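Local structure of sensor protein (Vibrio cholerae, 3BY9) at residues E42-L47 against V136-E141; T75-R80 against T84-N89. The protein probably phosphorylates itself on histidine with ATP as a two-component sensor kinase, this chain being the extracytoplasmic sensor domain that binds C4-dicarboxylates such as succinate. All blocks are in the same frame, centred on the assembly; numbering follows the deposited sequence.

Interaction 1 (E42-L47 against V136-E141)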
ATOM      1  N   GLU A  42      21.526 -17.251   0.515  1.00  8.53           N
ATOM      2  CA  GLU A  42      20.479 -17.872  -0.282  1.00  8.04           C
ATOM      3  C   GLU A  42      19.991 -16.973  -1.418  1.00  9.35           C
ATOM      4  O   GLU A  42      19.671 -17.456  -2.512  1.00  9.38           O
ATOM      5  CB  GLU A  42      19.254 -18.233   0.580  1.00  9.65           C
ATOM      6  CG  GLU A  42      19.499 -19.301   1.721  1.00  7.73           C
ATOM      7  CD  GLU A  42      20.130 -18.767   3.027  1.00  8.85           C
ATOM      8  OE1 GLU A  42      20.714 -17.669   3.041  1.00 10.43           O
ATOM      9  OE2 GLU A  42      20.068 -19.495   4.044  1.00 12.44           O
ATOM     10  N   LEU A  43      19.882 -15.667  -1.146  1.00  9.23           N
ATOM     11  CA  LEU A  43      19.385 -14.758  -2.181  1.00  8.61           C
ATOM     12  C   LEU A  43      20.471 -14.472  -3.219  1.00 11.46           C
ATOM     13  O   LEU A  43      20.204 -14.532  -4.417  1.00  9.10           O
ATOM     14  CB  LEU A  43      18.916 -13.411  -1.550  1.00  6.77           C
ATOM     15  CG  LEU A  43      17.520 -13.435  -0.923  1.00  8.93           C
ATOM     16  CD1 LEU A  43      17.472 -14.394   0.308  1.00  9.66           C
ATOM     17  CD2 LEU A  43      17.186 -11.976  -0.470  1.00  8.86           C
ATOM     18  N   VAL A  44      21.699 -14.195  -2.763  1.00  8.08           N
ATOM     19  CA  VAL A  44      22.742 -13.874  -3.725  1.00  7.35           C
ATOM     20  C   VAL A  44      23.052 -15.094  -4.584  1.00  8.77           C
ATOM     21  O   VAL A  44      23.185 -14.958  -5.812  1.00  9.34           O
ATOM     22  CB  VAL A  44      24.023 -13.359  -3.060  1.00  6.99           C
ATOM     23  CG1 VAL A  44      25.153 -13.124  -4.125  1.00  8.05           C
ATOM     24  CG2 VAL A  44      23.702 -12.050  -2.303  1.00  8.79           C
ATOM     25  N   ASP A  45      23.127 -16.272  -3.971  1.00  8.71           N
ATOM     26  CA  ASP A  45      23.433 -17.459  -4.760  1.00  9.12           C
ATOM     27  C   ASP A  45      22.365 -17.733  -5.833  1.00  8.81           C
ATOM     28  O   ASP A  45      22.687 -18.249  -6.925  1.00 10.45           O
ATOM     29  CB  ASP A  45      23.568 -18.697  -3.863  1.00 10.78           C
ATOM     30  CG  ASP A  45      24.920 -18.761  -3.093  1.00 13.43           C
ATOM     31  OD1 ASP A  45      25.089 -19.718  -2.307  1.00 15.43           O
ATOM     32  OD2 ASP A  45      25.781 -17.890  -3.282  1.00 13.69           O
ATOM     33  N   ALA A  46      21.103 -17.467  -5.512  1.00  9.44           N
ATOM     34  CA  ALA A  46      20.066 -17.664  -6.522  1.00 10.73           C
ATOM     35  C   ALA A  46      20.246 -16.713  -7.698  1.00  8.00           C
ATOM     36  O   ALA A  46      20.080 -17.087  -8.866  1.00 10.16           O
ATOM     37  CB  ALA A  46      18.660 -17.459  -5.889  1.00  9.56           C
ATOM     38  N   LEU A  47      20.550 -15.454  -7.397  1.00  9.54           N
ATOM     39  CA  LEU A  47      20.697 -14.475  -8.462  1.00  9.67           C
ATOM     40  C   LEU A  47      21.903 -14.830  -9.321  1.00 12.27           C
ATOM     41  O   LEU A  47      21.911 -14.562 -10.513  1.00 11.32           O
ATOM     42  CB  LEU A  47      20.825 -13.067  -7.866  1.00  8.64           C
ATOM     43  CG  LEU A  47      19.486 -12.551  -7.287  1.00  8.10           C
ATOM     44  CD1 LEU A  47      19.758 -11.319  -6.432  1.00 12.10           C
ATOM     45  CD2 LEU A  47      18.547 -12.153  -8.413  1.00  7.01           C
ATOM     46  N   VAL A 136      19.618  -6.040  -4.041  1.00  5.97           N
ATOM     47  CA  VAL A 136      20.541  -7.078  -3.567  1.00  8.40           C
ATOM     48  C   VAL A 136      21.881  -6.694  -4.192  1.00  9.89           C
ATOM     49  O   VAL A 136      21.994  -6.638  -5.412  1.00 10.49           O
ATOM     50  CB  VAL A 136      20.144  -8.459  -4.051  1.00  7.33           C
ATOM     51  CG1 VAL A 136      21.229  -9.507  -3.597  1.00  7.52           C
ATOM     52  CG2 VAL A 136      18.763  -8.842  -3.428  1.00  7.34           C
ATOM     53  N   ILE A 137      22.869  -6.418  -3.335  1.00  7.95           N
ATOM     54  CA  ILE A 137      24.171  -5.944  -3.798  1.00  9.13           C
ATOM     55  C   ILE A 137      25.288  -6.922  -3.382  1.00 11.32           C
ATOM     56  O   ILE A 137      25.368  -7.304  -2.208  1.00 10.95           O
ATOM     57  CB  ILE A 137      24.436  -4.568  -3.146  1.00  7.76           C
ATOM     58  CG1 ILE A 137      23.401  -3.548  -3.664  1.00 10.23           C
ATOM     59  CG2 ILE A 137      25.870  -4.078  -3.520  1.00  8.98           C
ATOM     60  CD1 ILE A 137      23.447  -2.155  -2.891  1.00 11.11           C
ATOM     61  N   TYR A 138      26.112  -7.343  -4.343  1.00 10.01           N
ATOM     62  CA  TYR A 138      27.221  -8.248  -4.041  1.00  9.68           C
ATOM     63  C   TYR A 138      28.395  -7.837  -4.968  1.00 13.26           C
ATOM     64  O   TYR A 138      28.214  -7.619  -6.153  1.00 12.31           O
ATOM     65  CB  TYR A 138      26.820  -9.708  -4.332  1.00 11.61           C
ATOM     66  CG  TYR A 138      27.920 -10.665  -3.975  1.00  9.13           C
ATOM     67  CD1 TYR A 138      28.244 -10.911  -2.634  1.00 10.78           C
ATOM     68  CD2 TYR A 138      28.700 -11.249  -4.965  1.00 12.36           C
ATOM     69  CE1 TYR A 138      29.345 -11.725  -2.299  1.00 13.35           C
ATOM     70  CE2 TYR A 138      29.785 -12.051  -4.642  1.00 13.74           C
ATOM     71  CZ  TYR A 138      30.093 -12.281  -3.323  1.00 15.36           C
ATOM     72  OH  TYR A 138      31.165 -13.093  -3.023  1.00 17.56           O
ATOM     73  N   ALA A 139      29.592  -7.779  -4.394  1.00 13.16           N
ATOM     74  CA  ALA A 139      30.794  -7.389  -5.143  1.00 15.88           C
ATOM     75  C   ALA A 139      30.563  -6.040  -5.846  1.00 15.99           C
ATOM     76  O   ALA A 139      30.947  -5.850  -7.008  1.00 17.55           O
ATOM     77  CB  ALA A 139      31.185  -8.461  -6.140  1.00 15.83           C
ATOM     78  N   ALA A 140      29.919  -5.150  -5.102  1.00 13.07           N
ATOM     79  CA  ALA A 140      29.600  -3.768  -5.511  1.00 15.76           C
ATOM     80  C   ALA A 140      28.654  -3.648  -6.688  1.00 18.46           C
ATOM     81  O   ALA A 140      28.556  -2.572  -7.298  1.00 21.53           O
ATOM     82  CB  ALA A 140      30.900  -2.983  -5.831  1.00 20.49           C
ATOM     83  N   GLU A 141      27.947  -4.724  -6.998  1.00 12.32           N
ATOM     84  CA  GLU A 141      27.049  -4.700  -8.139  1.00 15.54           C
ATOM     85  C   GLU A 141      25.612  -4.963  -7.697  1.00 12.23           C
ATOM     86  O   GLU A 141      25.391  -5.810  -6.839  1.00 11.05           O
ATOM     87  CB  GLU A 141      27.421  -5.807  -9.116  1.00 19.16           C
ATOM     88  CG  GLU A 141      28.830  -5.701  -9.676  1.00 34.86           C
ATOM     89  CD  GLU A 141      28.820  -5.492 -11.177  1.00 47.44           C
ATOM     90  OE1 GLU A 141      28.194  -4.507 -11.625  1.00 50.66           O
ATOM     91  OE2 GLU A 141      29.430  -6.311 -11.906  1.00 51.46           O
TER
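A short helix laid over one face of an antiparallel sheet sets this contact: V44 and L47 of helix 41-48 meet V136 and Y138 near the end of strand 128-138. The segment axes run nearly crosswise, at 79°, and come within 9.3 Å of each other, a separation filled by a single layer of apolar side chains, the root of the Y138 ring among them. V44 divides its two methyls between the two strand residues. V44 CG1 extends anti to the backbone N (chi1 176°) and lies 3.7 Å from Y138 CG. It is about equally far from CD1 and CD2, so it rests at the root of the ring, well short of the phenol oxygen, and the two side chains cross at about a right angle. The other methyl, V44 CG2, touches V136 CG1 at 3.8 Å. That same V136 methyl also takes L47, whose side chain meets it tip to tip, with L47 CD1 at 3.7 Å from V136 CG1. Because L47 CD1 is equally close to V136 CB, it settles against the branch point as well as the methyl. In the five-stranded sheet, L143 on the adjoining strand 141-150 and L77 on 74-79, the next strand beyond it, extend this apolar patch. V136 and Y138 alternate with I137, which points away from the helix while its carbonyl oxygen accepts a bond from K39 NZ. Just beyond, Y138 to E141 forms a type I' turn, with Y138 N bonded to E141 O at 3.0 Å and E141 N to Y138 O likewise, closing the tight hairpin into strand 141-150. V136 is buried but Y138 is exposed, so the packing runs from interior to surface. The V44 side chain lies about 9 Å from a calcium ion, whose site includes L36 and D40.

Interaction 2 (T75-R80 against T84-N89)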
ATOM      1  N   THR A  75       7.080 -12.865   0.108  1.00  6.80           N
ATOM      2  CA  THR A  75       8.482 -12.353   0.184  1.00  6.78           C
ATOM      3  C   THR A  75       9.097 -12.975  -1.077  1.00  8.97           C
ATOM      4  O   THR A  75       9.100 -14.188  -1.212  1.00  8.24           O
ATOM      5  CB  THR A  75       9.205 -12.846   1.443  1.00  6.99           C
ATOM      6  OG1 THR A  75       8.524 -12.345   2.621  1.00  8.56           O
ATOM      7  CG2 THR A  75      10.659 -12.326   1.451  1.00  8.17           C
ATOM      8  N   TYR A  76       9.646 -12.129  -1.971  1.00  7.92           N
ATOM      9  CA  TYR A  76      10.061 -12.697  -3.248  1.00  6.16           C
ATOM     10  C   TYR A  76      11.256 -11.957  -3.833  1.00  6.61           C
ATOM     11  O   TYR A  76      11.426 -10.760  -3.619  1.00  6.79           O
ATOM     12  CB  TYR A  76       8.887 -12.705  -4.258  1.00  7.88           C
ATOM     13  CG  TYR A  76       8.143 -11.398  -4.438  1.00  6.08           C
ATOM     14  CD1 TYR A  76       8.248 -10.685  -5.639  1.00  7.65           C
ATOM     15  CD2 TYR A  76       7.268 -10.902  -3.432  1.00  5.58           C
ATOM     16  CE1 TYR A  76       7.475  -9.503  -5.847  1.00  7.35           C
ATOM     17  CE2 TYR A  76       6.527  -9.746  -3.646  1.00  6.58           C
ATOM     18  CZ  TYR A  76       6.623  -9.068  -4.819  1.00  7.05           C
ATOM     19  OH  TYR A  76       5.825  -7.958  -4.993  1.00  8.65           O
ATOM     20  N   LEU A  77      12.034 -12.716  -4.592  1.00  6.41           N
ATOM     21  CA  LEU A  77      13.309 -12.250  -5.165  1.00  6.11           C
ATOM     22  C   LEU A  77      13.216 -12.064  -6.657  1.00  7.90           C
ATOM     23  O   LEU A  77      12.803 -12.966  -7.358  1.00  8.35           O
ATOM     24  CB  LEU A  77      14.379 -13.323  -4.828  1.00  5.44           C
ATOM     25  CG  LEU A  77      15.793 -13.044  -5.323  1.00  6.23           C
ATOM     26  CD1 LEU A  77      16.401 -11.883  -4.499  1.00  7.77           C
ATOM     27  CD2 LEU A  77      16.647 -14.277  -5.041  1.00  9.26           C
ATOM     28  N   ILE A  78      13.646 -10.886  -7.136  1.00  8.64           N
ATOM     29  CA  ILE A  78      13.522 -10.556  -8.554  1.00  6.54           C
ATOM     30  C   ILE A  78      14.906 -10.331  -9.165  1.00  6.53           C
ATOM     31  O   ILE A  78      15.751  -9.694  -8.536  1.00  8.32           O
ATOM     32  CB  ILE A  78      12.692  -9.271  -8.657  1.00  5.82           C
ATOM     33  CG1 ILE A  78      11.365  -9.437  -7.845  1.00  6.99           C
ATOM     34  CG2 ILE A  78      12.291  -9.041 -10.090  1.00  7.99           C
ATOM     35  CD1 ILE A  78      10.495  -8.168  -7.909  1.00  7.26           C
ATOM     36  N   ASP A  79      15.139 -10.848 -10.386  1.00  8.70           N
ATOM     37  CA  ASP A  79      16.426 -10.631 -11.015  1.00  8.54           C
ATOM     38  C   ASP A  79      16.559  -9.208 -11.558  1.00  7.42           C
ATOM     39  O   ASP A  79      15.677  -8.391 -11.412  1.00  9.17           O
ATOM     40  CB  ASP A  79      16.706 -11.731 -12.081  1.00  8.07           C
ATOM     41  CG  ASP A  79      15.865 -11.597 -13.351  1.00 11.41           C
ATOM     42  OD1 ASP A  79      15.219 -10.570 -13.562  1.00 10.77           O
ATOM     43  OD2 ASP A  79      15.876 -12.558 -14.171  1.00 12.07           O
ATOM     44  N   ARG A  80      17.700  -8.879 -12.142  1.00  7.70           N
ATOM     45  CA  ARG A  80      17.902  -7.493 -12.538  1.00  9.14           C
ATOM     46  C   ARG A  80      17.124  -7.068 -13.774  1.00 10.89           C
ATOM     47  O   ARG A  80      17.146  -5.891 -14.144  1.00 10.84           O
ATOM     48  CB  ARG A  80      19.417  -7.223 -12.721  1.00 11.80           C
ATOM     49  CG  ARG A  80      20.024  -7.917 -13.909  1.00 12.36           C
ATOM     50  CD  ARG A  80      21.494  -7.468 -13.966  1.00 22.28           C
ATOM     51  NE  ARG A  80      22.176  -7.972 -15.146  1.00 27.67           N
ATOM     52  CZ  ARG A  80      22.100  -7.409 -16.347  1.00 28.55           C
ATOM     53  NH1 ARG A  80      21.366  -6.314 -16.519  1.00 30.77           N
ATOM     54  NH2 ARG A  80      22.755  -7.953 -17.370  1.00 31.78           N
ATOM     55  N   THR A  84      10.678 -12.631 -11.494  1.00  8.20           N
ATOM     56  CA  THR A  84      10.695 -13.227 -10.172  1.00  8.90           C
ATOM     57  C   THR A  84      11.342 -14.593 -10.301  1.00  8.53           C
ATOM     58  O   THR A  84      10.871 -15.425 -11.087  1.00 10.85           O
ATOM     59  CB  THR A  84       9.262 -13.372  -9.618  1.00  5.16           C
ATOM     60  OG1 THR A  84       8.706 -12.072  -9.541  1.00  9.49           O
ATOM     61  CG2 THR A  84       9.314 -13.958  -8.141  1.00  9.19           C
ATOM     62  N   ILE A  85      12.416 -14.833  -9.549  1.00  6.30           N
ATOM     63  CA  ILE A  85      13.105 -16.111  -9.652  1.00  7.26           C
ATOM     64  C   ILE A  85      12.921 -17.017  -8.431  1.00  8.83           C
ATOM     65  O   ILE A  85      13.160 -18.194  -8.536  1.00  9.64           O
ATOM     66  CB  ILE A  85      14.621 -15.964  -9.929  1.00 10.20           C
ATOM     67  CG1 ILE A  85      15.327 -15.273  -8.743  1.00  7.78           C
ATOM     68  CG2 ILE A  85      14.880 -15.165 -11.219  1.00  6.93           C
ATOM     69  CD1 ILE A  85      16.879 -15.445  -8.919  1.00 11.63           C
ATOM     70  N   ALA A  86      12.542 -16.463  -7.276  1.00  7.04           N
ATOM     71  CA  ALA A  86      12.310 -17.333  -6.105  1.00  7.70           C
ATOM     72  C   ALA A  86      11.265 -16.605  -5.268  1.00  6.89           C
ATOM     73  O   ALA A  86      11.184 -15.386  -5.288  1.00  9.12           O
ATOM     74  CB  ALA A  86      13.622 -17.558  -5.300  1.00  9.90           C
ATOM     75  N   SER A  87      10.461 -17.351  -4.516  1.00  6.76           N
ATOM     76  CA  SER A  87       9.402 -16.661  -3.812  1.00  8.74           C
ATOM     77  C   SER A  87       8.797 -17.523  -2.708  1.00 10.42           C
ATOM     78  O   SER A  87       8.730 -18.738  -2.829  1.00 10.33           O
ATOM     79  CB  SER A  87       8.280 -16.354  -4.822  1.00 10.65           C
ATOM     80  OG  SER A  87       7.177 -15.692  -4.178  1.00  9.60           O
ATOM     81  N   SER A  88       8.340 -16.888  -1.639  1.00  7.71           N
ATOM     82  CA  SER A  88       7.692 -17.625  -0.562  1.00  9.21           C
ATOM     83  C   SER A  88       6.420 -18.312  -1.037  1.00 10.60           C
ATOM     84  O   SER A  88       5.972 -19.290  -0.394  1.00 11.42           O
ATOM     85  CB  SER A  88       7.341 -16.632   0.572  1.00  8.12           C
ATOM     86  OG  SER A  88       6.427 -15.650   0.080  1.00  8.95           O
ATOM     87  N   ASN A  89       5.815 -17.827  -2.136  1.00  8.64           N
ATOM     88  CA  ASN A  89       4.556 -18.436  -2.615  1.00  9.65           C
ATOM     89  C   ASN A  89       4.730 -19.411  -3.775  1.00  9.98           C
ATOM     90  O   ASN A  89       3.776 -19.725  -4.497  1.00 10.90           O
ATOM     91  CB  ASN A  89       3.540 -17.324  -2.994  1.00  8.93           C
ATOM     92  CG  ASN A  89       4.100 -16.308  -4.004  1.00 11.63           C
ATOM     93  OD1 ASN A  89       4.841 -16.679  -4.892  1.00  9.77           O
ATOM     94  ND2 ASN A  89       3.746 -15.035  -3.850  1.00 10.44           N
TER
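L77 carries the largest buried area here, facing I85 and A86 together, with T84 just beyond. Its amide gives a bond to A86 O (L77 N to A86 O 2.9 Å) that is almost straight, 176° at the hydrogen. Its carbonyl accepts from I85 N, again at 2.9 Å from L77 O, and T84 CA makes a CH...O contact with the same oxygen. Two residues opposite one, with the register slipping between L77 and I78, define a classic beta bulge in the antiparallel hairpin of strands 74-79 and 84-87, at one margin of the five-stranded sheet. I85 has CG1 lodged between its backbone N and carbonyl carbon (chi1 65°), which brings I85 CG1 to 4.1 Å from L77 CD2 and leaves I85 CG2 to lie against D79 CB at 4.0 Å. T84, in a non-hydrogen-bonded pair with I78, lays CG2 near Y76 CB and L77 O, while its hydroxyl bonds to R99 O. Past the bulge the regular pairing resumes, and S88 adds bonds from both its backbone and its side chain: S88 N donates to T75 O at 2.8 Å, and T75 N donates to S88 OG at 2.9 Å. Y76 shares its side of the sheet with T84 and S87. Its hydroxyl bonds to that of Y106 and its ring meets F96 edge-to-face, placing it beside Y106 and Y131, which bind succinate.

Both interactions belong to the same five-stranded sheet, but at different levels. Interaction 2 joins two of its strands mainly through backbone bonds, with the hydroxyl of S88 adding one more, and is largely buried, with I85 and D79 only partly so; interaction 1 lays helix 41-48 on the sheet with apolar side chains alone, and is only partly buried. The helix bridges the two: L43, A46 and L47 pack on L77, and L47 CD2 stands 3.7 Å from I85 CD1, so I85, together with L77, supplies part of the surface on which 42-47 rests. The hairpin turns Y76 toward the succinate-binding residues, whereas the helix lies near a calcium site.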